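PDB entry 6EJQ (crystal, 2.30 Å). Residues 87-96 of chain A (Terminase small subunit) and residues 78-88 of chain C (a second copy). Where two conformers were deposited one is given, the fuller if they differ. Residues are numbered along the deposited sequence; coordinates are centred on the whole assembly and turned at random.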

# COMPACT_ATOMS: atom_id res chain seq x y z
N MET A 87 -11.47 -15.03 19.17
CA MET A 87 -10.35 -15.41 18.31
C MET A 87 -9.27 -16.17 19.07
O MET A 87 -8.74 -17.16 18.56
CB MET A 87 -9.74 -14.18 17.61
CG MET A 87 -10.66 -13.55 16.58
SD MET A 87 -10.01 -11.99 15.99
CE MET A 87 -8.94 -12.56 14.68
N LEU A 88 -8.94 -15.70 20.28
CA LEU A 88 -7.99 -16.41 21.14
C LEU A 88 -8.53 -17.78 21.55
O LEU A 88 -7.75 -18.73 21.64
CB LEU A 88 -7.61 -15.60 22.39
CG LEU A 88 -6.73 -14.35 22.22
CD1 LEU A 88 -6.52 -13.71 23.59
CD2 LEU A 88 -5.40 -14.65 21.56
N ARG A 89 -9.84 -17.87 21.81
CA ARG A 89 -10.47 -19.15 22.16
C ARG A 89 -10.30 -20.14 21.00
O ARG A 89 -9.96 -21.31 21.22
CB ARG A 89 -11.96 -18.97 22.51
CG ARG A 89 -12.62 -20.25 23.02
CD ARG A 89 -14.02 -20.05 23.60
NE ARG A 89 -15.00 -20.10 22.53
CZ ARG A 89 -16.01 -20.96 22.39
NH1 ARG A 89 -16.29 -21.89 23.28
NH2 ARG A 89 -16.79 -20.85 21.33
N ASN A 90 -10.53 -19.67 19.78
CA ASN A 90 -10.35 -20.52 18.61
C ASN A 90 -8.90 -20.94 18.43
O ASN A 90 -8.64 -22.12 18.17
CB ASN A 90 -10.89 -19.85 17.33
CG ASN A 90 -12.39 -20.01 17.17
OD1 ASN A 90 -13.10 -19.08 16.82
ND2 ASN A 90 -12.88 -21.21 17.44
N TYR A 91 -7.98 -20.00 18.60
CA TYR A 91 -6.56 -20.27 18.41
C TYR A 91 -6.04 -21.31 19.40
O TYR A 91 -5.31 -22.21 19.02
CB TYR A 91 -5.73 -18.99 18.54
CG TYR A 91 -4.24 -19.23 18.38
CD1 TYR A 91 -3.71 -19.47 17.12
CD2 TYR A 91 -3.38 -19.25 19.48
CE1 TYR A 91 -2.36 -19.72 16.95
CE2 TYR A 91 -2.02 -19.51 19.32
CZ TYR A 91 -1.52 -19.73 18.05
OH TYR A 91 -0.19 -19.98 17.85
N ASN A 92 -6.42 -21.18 20.67
CA ASN A 92 -6.00 -22.13 21.70
C ASN A 92 -6.63 -23.51 21.52
O ASN A 92 -5.97 -24.52 21.74
CB ASN A 92 -6.27 -21.58 23.11
CG ASN A 92 -5.38 -20.40 23.44
OD1 ASN A 92 -4.16 -20.47 23.27
ND2 ASN A 92 -5.97 -19.32 23.90
N ALA A 93 -7.89 -23.57 21.12
CA ALA A 93 -8.51 -24.86 20.79
C ALA A 93 -7.78 -25.54 19.63
O ALA A 93 -7.57 -26.75 19.65
CB ALA A 93 -9.98 -24.69 20.48
N MET A 94 -7.41 -24.75 18.62
CA MET A 94 -6.61 -25.22 17.48
C MET A 94 -5.26 -25.79 17.94
O MET A 94 -4.84 -26.86 17.49
CB MET A 94 -6.36 -24.05 16.51
CG MET A 94 -6.62 -24.35 15.05
SD MET A 94 -6.48 -22.80 14.14
CE MET A 94 -4.70 -22.58 14.06
N MET A 95 -4.60 -25.07 18.84
CA MET A 95 -3.31 -25.46 19.41
C MET A 95 -3.37 -26.84 20.10
O MET A 95 -2.46 -27.66 19.94
CB MET A 95 -2.85 -24.36 20.40
CG MET A 95 -1.41 -24.42 20.88
SD MET A 95 -1.03 -23.10 22.07
CE MET A 95 -1.80 -23.71 23.58
N GLU A 96 -4.44 -27.11 20.85
CA GLU A 96 -4.58 -28.40 21.54
C GLU A 96 -5.34 -29.48 20.74
O GLU A 96 -5.74 -30.49 21.30
CB GLU A 96 -5.12 -28.21 22.97
CG GLU A 96 -6.59 -27.86 23.12
CD GLU A 96 -6.95 -27.49 24.56
OE1 GLU A 96 -6.45 -26.45 25.05
OE2 GLU A 96 -7.72 -28.24 25.21
N LYS C 78 1.37 -9.07 25.66
CA LYS C 78 1.53 -10.31 26.40
C LYS C 78 0.88 -11.51 25.70
O LYS C 78 1.47 -12.60 25.68
CB LYS C 78 0.96 -10.16 27.81
CG LYS C 78 1.52 -11.17 28.79
CD LYS C 78 0.68 -11.29 30.05
CE LYS C 78 1.09 -12.50 30.88
NZ LYS C 78 2.52 -12.42 31.29
N ASP C 79 -0.32 -11.33 25.14
CA ASP C 79 -0.97 -12.39 24.37
C ASP C 79 -0.12 -12.74 23.14
O ASP C 79 0.08 -13.92 22.83
CB ASP C 79 -2.38 -11.97 23.89
CG ASP C 79 -3.41 -11.85 25.03
OD1 ASP C 79 -3.21 -12.40 26.12
OD2 ASP C 79 -4.44 -11.19 24.82
N LEU C 80 0.37 -11.72 22.44
CA LEU C 80 1.15 -11.93 21.23
C LEU C 80 2.48 -12.61 21.50
O LEU C 80 2.94 -13.40 20.68
CB LEU C 80 1.36 -10.61 20.48
CG LEU C 80 0.12 -9.89 19.94
CD1 LEU C 80 0.58 -8.67 19.15
CD2 LEU C 80 -0.76 -10.78 19.06
N LEU C 81 3.11 -12.30 22.64
CA LEU C 81 4.35 -12.96 23.03
C LEU C 81 4.16 -14.45 23.24
O LEU C 81 5.02 -15.24 22.88
CB LEU C 81 4.94 -12.33 24.30
CG LEU C 81 5.69 -11.03 24.01
CD1 LEU C 81 5.81 -10.18 25.27
CD2 LEU C 81 7.07 -11.31 23.41
N ALA C 82 3.02 -14.82 23.82
CA ALA C 82 2.69 -16.23 24.04
C ALA C 82 2.47 -16.95 22.71
O ALA C 82 2.98 -18.05 22.49
CB ALA C 82 1.46 -16.35 24.94
N ILE C 83 1.70 -16.31 21.83
CA ILE C 83 1.50 -16.82 20.48
C ILE C 83 2.84 -16.98 19.75
O ILE C 83 3.06 -18.00 19.09
CB ILE C 83 0.53 -15.92 19.67
CG1 ILE C 83 -0.89 -16.05 20.26
CG2 ILE C 83 0.51 -16.31 18.20
CD1 ILE C 83 -1.84 -14.93 19.87
N TYR C 84 3.72 -15.99 19.89
CA TYR C 84 5.03 -16.05 19.25
C TYR C 84 5.81 -17.31 19.68
O TYR C 84 6.43 -17.95 18.83
CB TYR C 84 5.84 -14.77 19.53
CG TYR C 84 7.26 -14.79 18.99
CD1 TYR C 84 7.54 -14.35 17.69
CD2 TYR C 84 8.32 -15.22 19.79
CE1 TYR C 84 8.83 -14.36 17.20
CE2 TYR C 84 9.61 -15.23 19.31
CZ TYR C 84 9.86 -14.80 18.01
OH TYR C 84 11.15 -14.81 17.54
N GLN C 85 5.76 -17.65 20.96
CA GLN C 85 6.44 -18.86 21.46
C GLN C 85 5.84 -20.14 20.88
O GLN C 85 6.59 -21.06 20.54
CB GLN C 85 6.47 -18.92 23.00
CG GLN C 85 7.35 -17.87 23.69
CD GLN C 85 8.82 -17.88 23.23
OE1 GLN C 85 9.45 -18.93 23.11
NE2 GLN C 85 9.37 -16.69 22.98
N ASN C 86 4.51 -20.19 20.77
CA ASN C 86 3.80 -21.30 20.11
C ASN C 86 4.24 -21.46 18.65
O ASN C 86 4.41 -22.58 18.17
CB ASN C 86 2.27 -21.12 20.13
CG ASN C 86 1.72 -20.84 21.52
OD1 ASN C 86 0.65 -20.24 21.66
ND2 ASN C 86 2.44 -21.27 22.55
N MET C 87 4.40 -20.34 17.96
CA MET C 87 4.83 -20.33 16.55
C MET C 87 6.24 -20.90 16.38
O MET C 87 6.46 -21.74 15.52
CB MET C 87 4.77 -18.91 15.96
CG MET C 87 3.36 -18.39 15.79
SD MET C 87 3.29 -16.62 15.46
CE MET C 87 3.74 -16.61 13.73
N LEU C 88 7.16 -20.46 17.23
CA LEU C 88 8.52 -21.04 17.25
C LEU C 88 8.50 -22.53 17.55
O LEU C 88 9.18 -23.30 16.87
CB LEU C 88 9.40 -20.35 18.29
CG LEU C 88 9.88 -18.94 17.97
CD1 LEU C 88 10.72 -18.46 19.13
CD2 LEU C 88 10.66 -18.89 16.65
O HOH W 1 -1.64 -18.82 23.64

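What brings the two helices together? They run roughly parallel, their directions 24° apart and their axes no nearer than 12.5 Å, so side chains must span the gap. L88(A), Y91(A) and M95(A) follow one another at helical spacing and all point toward chain C, where D79(C), I83(C) and N86(C) meet them in register. The contact is modest, burying 287 Å² over both sides, and no direct hydrogen bond crosses it.

Why does Y91(A) cover the most surface? Its chi1 is t (179°), and the long, flat side chain reaches across to I83(C) and N86(C). Ring atom CE2 of Y91(A) packs 3.8 Å from CG1 of I83(C), while its OH lies 3.5 Å from CB of N86(C). Tyrosine suits this buried place because its ring supplies apolar area over a long reach. I83(C), whose CA-to-CB bond points sideways, offers its branched side chain to the ring.

What does L88(A) add one turn earlier? CD2 of L88(A) lies 4.0 Å from CD1 of I83(C), extending the apolar patch, so the isoleucine serves both L88(A) and Y91(A). CD1 of L88(A) sits 3.5 Å from OD2 of D79(C), a packing contact only; that carboxylate oxygen finds its hydrogen bond elsewhere in the structure.

How is the polar side of the contact managed? N86(C) points toward chain A, and its OD1 lies near the plane of the Y91(A) ring, at the edge. OD1 of N86(C) is also 3.3 Å from SD of M95(A), whose side chain, t at chi1 and chi2 and p at chi3, lies at this end of the contact. A water donates to OD1 of N92(A) at 3.0 Å and, weakly, to OD1 of N86(C) at 3.3 Å, bridging two asparagines whose side chains do not touch.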